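Local coordinates for protein heavy metal cation tricomponent efflux pump ZneA(CzcA-like) (Cupriavidus metallidurans, PDB 4K0J) that probably exports zinc ions in exchange for protons, as the inner-membrane pump of a tripartite heavy-metal efflux system of the RND superfamily, at residues C[40-44]-C[455-460]; C[72-77]-C[109-115]; C[128-132]-C[285-289]. All coordinates share one frame; numbering follows the deposited sequence.

Contact 1: residues C[40-44]-C[455-460]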
loop_
_atom_site.group_PDB
_atom_site.type_symbol
_atom_site.label_atom_id
_atom_site.label_comp_id
_atom_site.label_asym_id
_atom_site.label_seq_id
_atom_site.Cartn_x
_atom_site.Cartn_y
_atom_site.Cartn_z
ATOM N N PRO C 40 -19.177 11.550 -13.657
ATOM C CA PRO C 40 -17.856 11.332 -13.058
ATOM C C PRO C 40 -17.923 11.341 -11.539
ATOM O O PRO C 40 -18.742 12.073 -10.987
ATOM C CB PRO C 40 -17.053 12.539 -13.546
ATOM C CG PRO C 40 -17.736 12.971 -14.785
ATOM C CD PRO C 40 -19.187 12.708 -14.565
ATOM N N ASP C 41 -17.090 10.539 -10.882
ATOM C CA ASP C 41 -17.061 10.506 -9.424
ATOM C C ASP C 41 -16.649 11.872 -8.886
ATOM O O ASP C 41 -15.473 12.128 -8.617
ATOM C CB ASP C 41 -16.123 9.415 -8.916
ATOM C CG ASP C 41 -16.434 8.995 -7.491
ATOM O OD1 ASP C 41 -16.589 7.777 -7.254
ATOM O OD2 ASP C 41 -16.513 9.878 -6.609
ATOM N N ILE C 42 -17.646 12.742 -8.750
ATOM C CA ILE C 42 -17.470 14.120 -8.306
ATOM C C ILE C 42 -16.929 14.166 -6.887
ATOM O O ILE C 42 -16.167 15.062 -6.534
ATOM C CB ILE C 42 -18.816 14.874 -8.365
ATOM C CG1 ILE C 42 -19.315 14.946 -9.808
ATOM C CG2 ILE C 42 -18.697 16.263 -7.791
ATOM C CD1 ILE C 42 -18.262 15.403 -10.794
ATOM N N ALA C 43 -17.318 13.172 -6.094
ATOM C CA ALA C 43 -16.984 13.097 -4.674
ATOM C C ALA C 43 -15.504 13.271 -4.363
ATOM O O ALA C 43 -14.643 13.036 -5.212
ATOM C CB ALA C 43 -17.462 11.779 -4.107
ATOM N N ASP C 44 -15.228 13.680 -3.128
ATOM C CA ASP C 44 -13.873 13.738 -2.609
ATOM C C ASP C 44 -13.629 12.495 -1.758
ATOM O O ASP C 44 -14.572 11.788 -1.403
ATOM C CB ASP C 44 -13.683 15.005 -1.777
ATOM C CG ASP C 44 -14.015 16.265 -2.555
ATOM O OD1 ASP C 44 -14.614 17.191 -1.963
ATOM O OD2 ASP C 44 -13.678 16.330 -3.757
ATOM N N ARG C 455 -10.031 18.844 -7.310
ATOM C CA ARG C 455 -11.352 18.457 -6.818
ATOM C C ARG C 455 -12.380 18.217 -7.923
ATOM O O ARG C 455 -12.086 17.619 -8.963
ATOM C CB ARG C 455 -11.906 19.502 -5.842
ATOM C CG ARG C 455 -10.967 19.905 -4.719
ATOM C CD ARG C 455 -11.610 20.989 -3.870
ATOM N NE ARG C 455 -12.391 21.915 -4.690
ATOM C CZ ARG C 455 -13.171 22.878 -4.207
ATOM N NH1 ARG C 455 -13.285 23.059 -2.897
ATOM N NH2 ARG C 455 -13.843 23.662 -5.038
ATOM N N ILE C 456 -13.589 18.713 -7.681
ATOM C CA ILE C 456 -14.733 18.439 -8.538
ATOM C C ILE C 456 -14.643 19.132 -9.900
ATOM O O ILE C 456 -14.991 18.540 -10.926
ATOM C CB ILE C 456 -16.061 18.782 -7.812
ATOM C CG1 ILE C 456 -16.263 20.288 -7.690
ATOM C CG2 ILE C 456 -16.071 18.176 -6.414
ATOM C CD1 ILE C 456 -17.255 20.667 -6.615
ATOM N N GLU C 457 -14.154 20.370 -9.916
ATOM C CA GLU C 457 -14.049 21.129 -11.158
ATOM C C GLU C 457 -12.971 20.537 -12.055
ATOM O O GLU C 457 -12.909 20.824 -13.251
ATOM C CB GLU C 457 -13.779 22.614 -10.883
ATOM C CG GLU C 457 -12.481 22.906 -10.148
ATOM C CD GLU C 457 -12.638 22.886 -8.641
ATOM O OE1 GLU C 457 -13.717 22.487 -8.152
ATOM O OE2 GLU C 457 -11.677 23.273 -7.945
ATOM N N TYR C 458 -12.123 19.701 -11.468
ATOM C CA TYR C 458 -11.151 18.949 -12.243
ATOM C C TYR C 458 -11.748 17.627 -12.714
ATOM O O TYR C 458 -11.676 17.308 -13.900
ATOM C CB TYR C 458 -9.883 18.699 -11.427
ATOM C CG TYR C 458 -8.930 17.709 -12.057
ATOM C CD1 TYR C 458 -7.998 18.115 -12.999
ATOM C CD2 TYR C 458 -8.960 16.365 -11.701
ATOM C CE1 TYR C 458 -7.124 17.210 -13.572
ATOM C CE2 TYR C 458 -8.097 15.457 -12.267
ATOM C CZ TYR C 458 -7.181 15.880 -13.199
ATOM O OH TYR C 458 -6.321 14.962 -13.758
ATOM N N LYS C 459 -12.332 16.862 -11.789
ATOM C CA LYS C 459 -12.930 15.568 -12.132
ATOM C C LYS C 459 -13.950 15.706 -13.259
ATOM O O LYS C 459 -14.064 14.836 -14.124
ATOM C CB LYS C 459 -13.596 14.935 -10.910
ATOM C CG LYS C 459 -12.647 14.615 -9.771
ATOM C CD LYS C 459 -13.376 14.618 -8.434
ATOM C CE LYS C 459 -12.398 14.727 -7.276
ATOM N NZ LYS C 459 -13.073 15.080 -5.995
ATOM N N LEU C 460 -14.682 16.814 -13.252
ATOM C CA LEU C 460 -15.671 17.075 -14.285
ATOM C C LEU C 460 -15.024 17.346 -15.652
ATOM O O LEU C 460 -15.386 16.723 -16.652
ATOM C CB LEU C 460 -16.559 18.247 -13.870
ATOM C CG LEU C 460 -17.950 18.298 -14.501
ATOM C CD1 LEU C 460 -18.720 17.017 -14.208
ATOM C CD2 LEU C 460 -18.720 19.507 -13.994
#
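Lys459 reaches from the short helix 455-460 into the loop 40-44, which holds an inverse gamma turn centred on Asp41. The loop runs from strand 36-37, shortly after the first predicted transmembrane helix, to strand 46-52. Helix 455-460 joins two predicted transmembrane helices. The contact thus probably lies where the membrane part of this RND pump meets its periplasmic part.

The lysine lies alongside the loop backbone. Its CG is anti to its own carbonyl carbon (chi1 -63°), and the chain is extended beyond, so CD passes 3.3 Å from Asp41 O. The ammonium then meets three oxygens. NZ donates hydrogen bonds to Ile42 O at 3.1 Å and to Ala43 O at 2.7 Å, sitting above both carbonyl planes. Asp44 crosses the lysine at about a right angle and forms a salt bridge from OD2 to Lys459 NZ at 2.6 Å. This set of oxygens would be expected to keep the lysine charged.

Apolar groups meet beside it. Ile42 and Ile456 cross obliquely, CG2 against CG2 at 3.5 Å. The other branch of Ile42 ends in CD1, which lies 3.8 Å from Leu460 CD1. Leu387 of helix 386-389 also touches Pro40 and Leu460. At the start of segment 40-44, Pro40 turns CB and CG toward the helix backbone, with CB 3.8 Å from Lys459 O.

Contact 2: residues C[72-77]-C[109-115]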
loop_
_atom_site.group_PDB
_atom_site.type_symbol
_atom_site.label_atom_id
_atom_site.label_comp_id
_atom_site.label_asym_id
_atom_site.label_seq_id
_atom_site.Cartn_x
_atom_site.Cartn_y
_atom_site.Cartn_z
ATOM N N GLU C 72 -8.246 11.825 18.824
ATOM C CA GLU C 72 -7.270 10.974 18.133
ATOM C C GLU C 72 -7.371 11.031 16.598
ATOM O O GLU C 72 -6.368 11.190 15.904
ATOM C CB GLU C 72 -7.328 9.526 18.642
ATOM C CG GLU C 72 -8.725 8.933 18.758
ATOM C CD GLU C 72 -8.729 7.595 19.484
ATOM O OE1 GLU C 72 -9.721 7.289 20.182
ATOM O OE2 GLU C 72 -7.737 6.849 19.354
ATOM N N ILE C 73 -8.587 10.919 16.084
ATOM C CA ILE C 73 -8.837 10.927 14.647
ATOM C C ILE C 73 -8.473 12.255 13.964
ATOM O O ILE C 73 -8.094 12.267 12.793
ATOM C CB ILE C 73 -10.304 10.536 14.348
ATOM C CG1 ILE C 73 -10.578 9.114 14.844
ATOM C CG2 ILE C 73 -10.625 10.638 12.867
ATOM C CD1 ILE C 73 -12.006 8.663 14.624
ATOM N N MET C 74 -8.568 13.369 14.690
ATOM C CA MET C 74 -8.200 14.673 14.122
ATOM C C MET C 74 -6.772 14.655 13.571
ATOM O O MET C 74 -6.451 15.374 12.626
ATOM C CB MET C 74 -8.359 15.789 15.162
ATOM C CG MET C 74 -7.969 17.188 14.678
ATOM S SD MET C 74 -9.070 17.896 13.430
ATOM C CE MET C 74 -8.225 19.425 13.039
ATOM N N GLY C 75 -5.933 13.806 14.153
ATOM C CA GLY C 75 -4.540 13.713 13.762
ATOM C C GLY C 75 -4.226 12.733 12.643
ATOM O O GLY C 75 -3.054 12.508 12.343
ATOM N N VAL C 76 -5.247 12.143 12.025
ATOM C CA VAL C 76 -4.993 11.263 10.887
ATOM C C VAL C 76 -4.350 12.052 9.755
ATOM O O VAL C 76 -4.726 13.195 9.489
ATOM C CB VAL C 76 -6.260 10.535 10.367
ATOM C CG1 VAL C 76 -6.861 9.666 11.456
ATOM C CG2 VAL C 76 -7.286 11.525 9.820
ATOM N N PRO C 77 -3.349 11.453 9.102
ATOM C CA PRO C 77 -2.668 12.111 7.988
ATOM C C PRO C 77 -3.609 12.326 6.812
ATOM O O PRO C 77 -4.519 11.528 6.591
ATOM C CB PRO C 77 -1.578 11.110 7.613
ATOM C CG PRO C 77 -2.076 9.804 8.116
ATOM C CD PRO C 77 -2.773 10.130 9.389
ATOM N N ARG C 109 -5.435 4.397 7.713
ATOM C CA ARG C 109 -4.955 5.298 8.756
ATOM C C ARG C 109 -6.060 5.530 9.783
ATOM O O ARG C 109 -5.831 5.531 11.006
ATOM C CB ARG C 109 -4.522 6.636 8.152
ATOM C CG ARG C 109 -3.605 6.529 6.940
ATOM C CD ARG C 109 -2.184 6.140 7.314
ATOM N NE ARG C 109 -2.037 4.708 7.566
ATOM C CZ ARG C 109 -1.860 3.792 6.618
ATOM N NH1 ARG C 109 -1.733 2.517 6.950
ATOM N NH2 ARG C 109 -1.811 4.147 5.344
ATOM N N LEU C 110 -7.261 5.728 9.255
ATOM C CA LEU C 110 -8.450 5.915 10.063
ATOM C C LEU C 110 -8.620 4.703 10.960
ATOM O O LEU C 110 -8.688 4.828 12.178
ATOM C CB LEU C 110 -9.668 6.066 9.154
ATOM C CG LEU C 110 -10.889 6.786 9.719
ATOM C CD1 LEU C 110 -10.512 8.202 10.112
ATOM C CD2 LEU C 110 -12.010 6.782 8.693
ATOM N N GLN C 111 -8.664 3.527 10.342
ATOM C CA GLN C 111 -8.851 2.279 11.072
ATOM C C GLN C 111 -7.786 2.075 12.147
ATOM O O GLN C 111 -8.080 1.562 13.227
ATOM C CB GLN C 111 -8.863 1.089 10.115
ATOM C CG GLN C 111 -9.387 -0.180 10.749
ATOM C CD GLN C 111 -10.788 -0.008 11.297
ATOM O OE1 GLN C 111 -11.650 0.594 10.656
ATOM N NE2 GLN C 111 -11.022 -0.531 12.492
ATOM N N GLU C 112 -6.555 2.482 11.849
ATOM C CA GLU C 112 -5.473 2.400 12.820
ATOM C C GLU C 112 -5.775 3.281 14.021
ATOM O O GLU C 112 -5.680 2.836 15.166
ATOM C CB GLU C 112 -4.142 2.819 12.195
ATOM C CG GLU C 112 -3.531 1.791 11.261
ATOM C CD GLU C 112 -2.222 2.263 10.650
ATOM O OE1 GLU C 112 -1.316 2.665 11.413
ATOM O OE2 GLU C 112 -2.103 2.236 9.406
ATOM N N ARG C 113 -6.155 4.529 13.757
ATOM C CA ARG C 113 -6.379 5.495 14.833
ATOM C C ARG C 113 -7.573 5.173 15.736
ATOM O O ARG C 113 -7.543 5.458 16.932
ATOM C CB ARG C 113 -6.506 6.911 14.268
ATOM C CG ARG C 113 -5.254 7.398 13.565
ATOM C CD ARG C 113 -4.049 7.326 14.480
ATOM N NE ARG C 113 -4.255 8.087 15.707
ATOM C CZ ARG C 113 -4.016 9.388 15.825
ATOM N NH1 ARG C 113 -3.571 10.080 14.785
ATOM N NH2 ARG C 113 -4.232 10.002 16.981
ATOM N N ILE C 114 -8.618 4.577 15.170
ATOM C CA ILE C 114 -9.815 4.251 15.947
ATOM C C ILE C 114 -9.634 2.991 16.793
ATOM O O ILE C 114 -10.569 2.547 17.465
ATOM C CB ILE C 114 -11.066 4.082 15.056
ATOM C CG1 ILE C 114 -11.002 2.772 14.272
ATOM C CG2 ILE C 114 -11.212 5.248 14.110
ATOM C CD1 ILE C 114 -12.240 2.505 13.440
ATOM N N ASN C 115 -8.436 2.415 16.750
ATOM C CA ASN C 115 -8.117 1.246 17.560
ATOM C C ASN C 115 -7.202 1.606 18.726
ATOM O O ASN C 115 -7.098 2.774 19.109
ATOM C CB ASN C 115 -7.477 0.147 16.704
ATOM C CG ASN C 115 -8.485 -0.576 15.818
ATOM O OD1 ASN C 115 -9.136 -1.531 16.245
ATOM N ND2 ASN C 115 -8.603 -0.133 14.573
#
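Ile73 and Leu110 pack two neighbouring helices together in a ferredoxin-like beta-alpha-beta-beta-alpha-beta domain, a double split beta-alpha-beta fold. Helices 62-73 and 103-113 lie on the sheet formed by strands 46-52, 79-87, 90-97 and 126-127. In RND pumps such as AcrB this domain is the first porter subdomain.

The apolar contacts come from branched side chains. Ile73 divides its branches between two partners. Its CG2 is 3.7 Å from Leu110 CD1, and its CD1 is 3.5 Å from Ile114 CG2. Val76, at the end of a type I turn from Ile73 to Val76, lays CG1 on the stem of Arg113, 3.5 Å from CG. On the sheet side, Ile73 touches Val49 and Leu110 touches Ser47 of strand 46-52.

The arginine stems add further packing. Pro77 crosses Arg109 at about a right angle, its CG 3.8 Å from Arg109 CD. Arg109 bends at chi2 and chi3, so its guanidinium turns away from the proline. There it makes a cation-pi contact with Trp105 and pairs with Glu112, modelled too short for its detail to be trusted. Glu112 has a second partner, Arg107 of the second subunit, whose Tyr104 covers Pro77 and Arg109.

The polar contacts centre on Arg113. Its chain also bends at chi2 and chi3, folding the guanidinium back over the turn. Glu72 O lies over one face of it, 2.7 Å from Arg113 NH2, at a poor angle for a hydrogen bond. Gly75 O is at the guanidinium edge, in its plane. The Glu72 carboxylate runs to the Arg113 backbone, where OE2 and O, 2.8 Å apart, are both acceptors and cannot bond directly.

No clear hydrogen bond joins the two segments. Cohesion thus seems to rest on apolar packing. Attraction between the Arg113 charge and the carbonyl oxygens of Glu72 and Gly75 may add to it, partly offset by the facing acceptors.

Contact 3: residues C[128-132]-C[285-289]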
loop_
_atom_site.group_PDB
_atom_site.type_symbol
_atom_site.label_atom_id
_atom_site.label_comp_id
_atom_site.label_asym_id
_atom_site.label_seq_id
_atom_site.Cartn_x
_atom_site.Cartn_y
_atom_site.Cartn_z
ATOM N N ASP C 128 -17.539 2.551 7.860
ATOM C CA ASP C 128 -18.613 2.463 6.876
ATOM C C ASP C 128 -18.074 1.865 5.574
ATOM O O ASP C 128 -16.872 1.897 5.335
ATOM C CB ASP C 128 -19.232 3.848 6.631
ATOM C CG ASP C 128 -18.463 4.665 5.599
ATOM O OD1 ASP C 128 -19.106 5.230 4.687
ATOM O OD2 ASP C 128 -17.222 4.758 5.700
ATOM N N PRO C 129 -18.959 1.297 4.739
ATOM C CA PRO C 129 -18.561 0.736 3.440
ATOM C C PRO C 129 -17.841 1.731 2.527
ATOM O O PRO C 129 -18.130 2.927 2.553
ATOM C CB PRO C 129 -19.901 0.302 2.818
ATOM C CG PRO C 129 -20.967 0.930 3.658
ATOM C CD PRO C 129 -20.380 1.040 5.023
ATOM N N LEU C 130 -16.908 1.229 1.724
ATOM C CA LEU C 130 -16.112 2.074 0.837
ATOM C C LEU C 130 -16.856 2.384 -0.460
ATOM O O LEU C 130 -16.712 1.689 -1.472
ATOM C CB LEU C 130 -14.753 1.432 0.541
ATOM C CG LEU C 130 -13.784 2.256 -0.308
ATOM C CD1 LEU C 130 -13.503 3.598 0.331
ATOM C CD2 LEU C 130 -12.487 1.503 -0.534
ATOM N N THR C 131 -17.651 3.446 -0.414
ATOM C CA THR C 131 -18.460 3.856 -1.547
ATOM C C THR C 131 -18.513 5.374 -1.625
ATOM O O THR C 131 -18.337 6.062 -0.621
ATOM C CB THR C 131 -19.897 3.296 -1.440
ATOM O OG1 THR C 131 -20.736 3.923 -2.413
ATOM C CG2 THR C 131 -20.477 3.561 -0.059
ATOM N N SER C 132 -18.739 5.885 -2.829
ATOM C CA SER C 132 -18.925 7.307 -3.057
ATOM C C SER C 132 -20.374 7.661 -2.773
ATOM O O SER C 132 -21.256 6.804 -2.880
ATOM C CB SER C 132 -18.577 7.645 -4.507
ATOM O OG SER C 132 -19.011 8.942 -4.862
ATOM N N LEU C 285 -24.762 -0.380 -3.388
ATOM C CA LEU C 285 -23.689 0.584 -3.213
ATOM C C LEU C 285 -22.486 0.259 -4.077
ATOM O O LEU C 285 -21.779 -0.722 -3.833
ATOM C CB LEU C 285 -23.275 0.661 -1.746
ATOM C CG LEU C 285 -24.449 0.888 -0.793
ATOM C CD1 LEU C 285 -23.974 1.050 0.643
ATOM C CD2 LEU C 285 -25.247 2.095 -1.238
ATOM N N LEU C 286 -22.265 1.095 -5.086
ATOM C CA LEU C 286 -21.120 0.965 -5.966
ATOM C C LEU C 286 -19.834 1.118 -5.167
ATOM O O LEU C 286 -19.610 2.154 -4.537
ATOM C CB LEU C 286 -21.176 2.025 -7.070
ATOM C CG LEU C 286 -20.057 1.973 -8.112
ATOM C CD1 LEU C 286 -20.307 0.860 -9.122
ATOM C CD2 LEU C 286 -19.909 3.316 -8.799
ATOM N N LEU C 287 -19.008 0.071 -5.189
ATOM C CA LEU C 287 -17.680 0.102 -4.588
ATOM C C LEU C 287 -16.894 1.250 -5.183
ATOM O O LEU C 287 -16.995 1.524 -6.376
ATOM C CB LEU C 287 -16.941 -1.217 -4.839
ATOM C CG LEU C 287 -15.435 -1.228 -4.560
ATOM C CD1 LEU C 287 -15.158 -1.040 -3.073
ATOM C CD2 LEU C 287 -14.781 -2.490 -5.075
ATOM N N LYS C 288 -16.120 1.926 -4.345
ATOM C CA LYS C 288 -15.373 3.097 -4.774
ATOM C C LYS C 288 -14.422 2.770 -5.918
ATOM O O LYS C 288 -13.766 1.729 -5.912
ATOM C CB LYS C 288 -14.591 3.684 -3.598
ATOM C CG LYS C 288 -13.988 5.057 -3.863
ATOM C CD LYS C 288 -15.064 6.074 -4.216
ATOM C CE LYS C 288 -14.457 7.450 -4.407
ATOM N NZ LYS C 288 -13.557 7.768 -3.275
ATOM N N ASN C 289 -14.366 3.672 -6.896
ATOM C CA ASN C 289 -13.468 3.556 -8.047
ATOM C C ASN C 289 -13.636 2.268 -8.852
ATOM O O ASN C 289 -12.659 1.602 -9.188
ATOM C CB ASN C 289 -12.002 3.778 -7.641
ATOM C CG ASN C 289 -11.752 5.180 -7.101
ATOM O OD1 ASN C 289 -10.993 5.369 -6.155
ATOM N ND2 ASN C 289 -12.404 6.169 -7.698
#
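The inverse gamma turn centred on Leu130 meets residues 285-288, which belong to or follow strand 280-287, where, as in other RND pumps, the first porter subdomain passes into the second. The touching parts run 73° apart, and one backbone bond joins them. Lys288 N donates a hydrogen bond to Leu130 O at 2.9 Å.

Thr131 adds a hydroxyl contact. With OG1 anti to the backbone N (chi1 169°), the hydroxyl is 3.0 Å from Leu286 O. Ser132 O is another acceptor within reach, so the choice of partner is not settled.

Side chains pack around these polar groups. Leu130 and Lys288 cross at about a right angle, CG 3.7 Å from Lys288 CB. The lysine stem runs on past Ser132, its CD 3.9 Å from Ser132 CB. Its NZ ends in a salt bridge with Asp103. Leu287 CD1 lies 3.5 Å from Leu130 O.

Helix 103-113 borders Leu130 through Asp103, Tyr104 and Arg107. Strand 170-177 borders Thr131, Leu285 and Leu287 through Val171, while Leu287 also packs on Pro77 of the third subunit.

How the contacts relate
Contact 1 closes the longest loop of the chain among the three, and contacts 2 and 3 are nested inside it, one after the other. Contacts 1 and 3 have centres 15 Å apart and touch. Asp41 OD2 probably hydrogen-bonds Ser132 OG at 3.2 Å, and Ala43 packs on the same serine. Contact 2 lies farther out, its centre 25 Å from contact 1 and 20 Å from contact 3. It does not touch either, but helix 103-113 carries half of contact 2 and also borders contact 3. Together they probably run from near the membrane boundary into the porter region, where contacts 2 and 3 also meet other subunits of the trimer.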